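Local atomic coordinates of glutamine amidotransferase type-2 domain-containing protein (Pseudomonas aeruginosa PAO1, PDB entry 1TE5), a protein that is a predicted class-II glutamine amidotransferase of the Ntn-hydrolase type, probably releasing ammonia from glutamine for transfer to an acceptor that is not known. Residues A[187-192]-A[235-240]. Residues are numbered along the deposited sequence; the frame is centred on the assembly and turned at random.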
ATOM      1  N   LYS A 187     -15.518   7.529  21.627  1.00 35.52           N
ATOM      2  CA  LYS A 187     -14.570   8.515  22.102  1.00 34.45           C
ATOM      3  C   LYS A 187     -13.495   8.782  21.070  1.00 32.75           C
ATOM      4  O   LYS A 187     -13.060   7.882  20.349  1.00 29.93           O
ATOM      5  CB  LYS A 187     -13.933   8.087  23.424  1.00 38.46           C
ATOM      6  CG  LYS A 187     -13.461   6.641  23.480  1.00 45.66           C
ATOM      7  CD  LYS A 187     -12.450   6.392  24.604  1.00 51.10           C
ATOM      8  CE  LYS A 187     -12.936   6.853  25.980  1.00 55.35           C
ATOM      9  NZ  LYS A 187     -12.836   8.332  26.199  1.00 58.02           N
ATOM     10  N   LEU A 188     -13.083  10.040  21.010  1.00 30.66           N
ATOM     11  CA  LEU A 188     -12.057  10.508  20.091  1.00 31.70           C
ATOM     12  C   LEU A 188     -11.631  11.861  20.653  1.00 30.56           C
ATOM     13  O   LEU A 188     -12.412  12.529  21.318  1.00 29.82           O
ATOM     14  CB  LEU A 188     -12.651  10.673  18.689  1.00 29.84           C
ATOM     15  CG  LEU A 188     -11.673  10.838  17.533  1.00 29.56           C
ATOM     16  CD1 LEU A 188     -10.849   9.564  17.375  1.00 25.19           C
ATOM     17  CD2 LEU A 188     -12.448  11.145  16.267  1.00 23.09           C
ATOM     18  N   ALA A 189     -10.394  12.256  20.412  1.00 30.22           N
ATOM     19  CA  ALA A 189      -9.910  13.525  20.925  1.00 28.86           C
ATOM     20  C   ALA A 189      -8.858  14.108  19.992  1.00 28.01           C
ATOM     21  O   ALA A 189      -8.374  13.423  19.084  1.00 30.46           O
ATOM     22  CB  ALA A 189      -9.322  13.319  22.320  1.00 26.47           C
ATOM     23  N   TYR A 190      -8.484  15.364  20.221  1.00 27.51           N
ATOM     24  CA  TYR A 190      -7.473  16.006  19.390  1.00 26.76           C
ATOM     25  C   TYR A 190      -6.771  17.158  20.091  1.00 26.52           C
ATOM     26  O   TYR A 190      -7.196  17.608  21.152  1.00 28.31           O
ATOM     27  CB  TYR A 190      -8.098  16.503  18.076  1.00 26.26           C
ATOM     28  CG  TYR A 190      -9.165  17.573  18.241  1.00 26.81           C
ATOM     29  CD1 TYR A 190      -8.820  18.928  18.313  1.00 27.26           C
ATOM     30  CD2 TYR A 190     -10.520  17.233  18.306  1.00 27.02           C
ATOM     31  CE1 TYR A 190      -9.798  19.919  18.445  1.00 28.58           C
ATOM     32  CE2 TYR A 190     -11.507  18.220  18.435  1.00 26.95           C
ATOM     33  CZ  TYR A 190     -11.137  19.559  18.503  1.00 29.49           C
ATOM     34  OH  TYR A 190     -12.111  20.531  18.620  1.00 35.08           O
ATOM     35  N   ILE A 191      -5.663  17.598  19.510  1.00 24.40           N
ATOM     36  CA  ILE A 191      -4.918  18.730  20.037  1.00 25.38           C
ATOM     37  C   ILE A 191      -4.136  19.412  18.919  1.00 26.91           C
ATOM     38  O   ILE A 191      -3.348  18.770  18.220  1.00 27.37           O
ATOM     39  CB  ILE A 191      -3.968  18.342  21.199  1.00 26.00           C
ATOM     40  CG1 ILE A 191      -3.315  19.606  21.771  1.00 30.81           C
ATOM     41  CG2 ILE A 191      -2.891  17.366  20.726  1.00 24.77           C
ATOM     42  CD1 ILE A 191      -2.514  19.367  23.017  1.00 33.83           C
ATOM     43  N   THR A 192      -4.374  20.707  18.745  1.00 26.96           N
ATOM     44  CA  THR A 192      -3.696  21.471  17.713  1.00 28.68           C
ATOM     45  C   THR A 192      -2.523  22.194  18.335  1.00 29.31           C
ATOM     46  O   THR A 192      -2.661  22.814  19.386  1.00 29.64           O
ATOM     47  CB  THR A 192      -4.623  22.521  17.095  1.00 27.53           C
ATOM     48  OG1 THR A 192      -5.869  21.914  16.736  1.00 29.24           O
ATOM     49  CG2 THR A 192      -3.985  23.129  15.856  1.00 28.74           C
ATOM     50  N   TRP A 235      -6.058  19.358  24.826  1.00 49.76           N
ATOM     51  CA  TRP A 235      -6.765  18.178  24.355  1.00 46.69           C
ATOM     52  C   TRP A 235      -8.262  18.374  24.474  1.00 46.25           C
ATOM     53  O   TRP A 235      -8.812  18.425  25.576  1.00 45.59           O
ATOM     54  CB  TRP A 235      -6.341  16.920  25.119  1.00 44.28           C
ATOM     55  CG  TRP A 235      -5.083  16.281  24.599  1.00 38.29           C
ATOM     56  CD1 TRP A 235      -3.827  16.431  25.099  1.00 38.75           C
ATOM     57  CD2 TRP A 235      -4.971  15.374  23.494  1.00 34.57           C
ATOM     58  NE1 TRP A 235      -2.935  15.675  24.379  1.00 36.31           N
ATOM     59  CE2 TRP A 235      -3.608  15.015  23.388  1.00 34.22           C
ATOM     60  CE3 TRP A 235      -5.886  14.828  22.580  1.00 33.53           C
ATOM     61  CZ2 TRP A 235      -3.138  14.133  22.407  1.00 31.80           C
ATOM     62  CZ3 TRP A 235      -5.417  13.949  21.601  1.00 30.82           C
ATOM     63  CH2 TRP A 235      -4.054  13.614  21.525  1.00 33.78           C
ATOM     64  N   THR A 236      -8.905  18.520  23.328  1.00 44.17           N
ATOM     65  CA  THR A 236     -10.341  18.695  23.265  1.00 42.08           C
ATOM     66  C   THR A 236     -10.966  17.313  23.085  1.00 41.90           C
ATOM     67  O   THR A 236     -10.509  16.519  22.258  1.00 42.06           O
ATOM     68  CB  THR A 236     -10.713  19.610  22.090  1.00 39.12           C
ATOM     69  OG1 THR A 236     -10.160  20.914  22.308  1.00 43.10           O
ATOM     70  CG2 THR A 236     -12.212  19.717  21.946  1.00 37.74           C
ATOM     71  N   LEU A 237     -11.972  16.999  23.898  1.00 40.91           N
ATOM     72  CA  LEU A 237     -12.645  15.712  23.802  1.00 42.23           C
ATOM     73  C   LEU A 237     -13.916  15.804  22.959  1.00 42.71           C
ATOM     74  O   LEU A 237     -14.734  16.712  23.132  1.00 43.45           O
ATOM     75  CB  LEU A 237     -12.969  15.167  25.196  1.00 40.81           C
ATOM     76  CG  LEU A 237     -11.797  14.980  26.173  1.00 41.36           C
ATOM     77  CD1 LEU A 237     -12.289  14.385  27.481  1.00 41.19           C
ATOM     78  CD2 LEU A 237     -10.741  14.086  25.568  1.00 41.90           C
ATOM     79  N   GLN A 238     -14.043  14.892  22.006  1.00 44.14           N
ATOM     80  CA  GLN A 238     -15.203  14.851  21.132  1.00 46.05           C
ATOM     81  C   GLN A 238     -16.311  13.981  21.724  1.00 46.14           C
ATOM     82  O   GLN A 238     -16.044  12.972  22.387  1.00 46.68           O
ATOM     83  CB  GLN A 238     -14.819  14.324  19.745  1.00 48.21           C
ATOM     84  CG  GLN A 238     -13.918  15.241  18.932  1.00 50.35           C
ATOM     85  CD  GLN A 238     -13.624  14.693  17.548  1.00 51.68           C
ATOM     86  OE1 GLN A 238     -12.473  14.656  17.121  1.00 58.50           O
ATOM     87  NE2 GLN A 238     -14.663  14.270  16.838  1.00 55.41           N
ATOM     88  N   GLN A 239     -17.554  14.400  21.495  1.00 46.38           N
ATOM     89  CA  GLN A 239     -18.738  13.684  21.970  1.00 47.19           C
ATOM     90  C   GLN A 239     -19.340  12.847  20.840  1.00 43.14           C
ATOM     91  O   GLN A 239     -19.012  13.025  19.668  1.00 44.22           O
ATOM     92  CB  GLN A 239     -19.797  14.684  22.434  1.00 53.33           C
ATOM     93  CG  GLN A 239     -19.293  15.771  23.361  1.00 59.04           C
ATOM     94  CD  GLN A 239     -20.123  17.039  23.255  1.00 63.54           C
ATOM     95  OE1 GLN A 239     -19.585  18.150  23.259  1.00 64.13           O
ATOM     96  NE2 GLN A 239     -21.440  16.880  23.128  1.00 65.56           N
ATOM     97  N   SER A 240     -20.275  11.983  21.205  1.00 41.64           N
ATOM     98  CA  SER A 240     -20.953  11.129  20.247  1.00 37.76           C
ATOM     99  C   SER A 240     -21.686  11.970  19.195  1.00 38.20           C
ATOM    100  O   SER A 240     -22.410  12.914  19.533  1.00 38.85           O
ATOM    101  CB  SER A 240     -21.937  10.221  20.990  1.00 37.47           C
ATOM    102  OG  SER A 240     -22.583   9.299  20.128  1.00 35.13           O
TER
HETATM  103  O   HOH W   1     -14.174  11.514  23.486  1.00 37.90           O
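Y190 and T236 form a hydrogen-bonded pair at the margin of an antiparallel sheet, where the short strand 236-238 closes one side of strand 188-194. Two backbone bonds define the pair: T236 N gives its hydrogen to Y190 O at 2.9 Å, and Y190 N returns one to T236 O at 3.1 Å. Farther along, Q238 N reaches L188 O at 3.0 Å, and at this same pair a water accepts from L188 N and lies close to Q238 O, linking the two strands.

On the face carrying L188, Y190, T236 and Q238, the phenol ring lies against T236. With chi1 at 63°, CG of Y190 sits between the backbone N and carbonyl carbon, and T236 CB stands over the ring face, 3.9 Å from its centroid, a CH-pi contact. Q238 meets the same ring at its edge: OE1 is 3.4 Å from Y190 CD2, the amide plane turned 63° from the ring. The methyl L188 CD2 packs alongside this amide, and W246 meets the ring of Y190 edge-to-face.

I191 CG2 makes a second CH-pi contact, over the six-membered ring of W235, 3.8 Å from the centroid and 18° off the normal, while I191 CD1 reaches W235 CD1. On the other face of the sheet, A189 CB touches both W235 CE3 and L237 CD2, the latter at 3.6 Å.

Backbone bonds from A189 to A225 and I191 to V223 tie strand 188-194 to strand 220-225 on its other side. This is an antiparallel edge-strand pairing, in one of the stacked sheets expected of the Ntn-hydrolase fold.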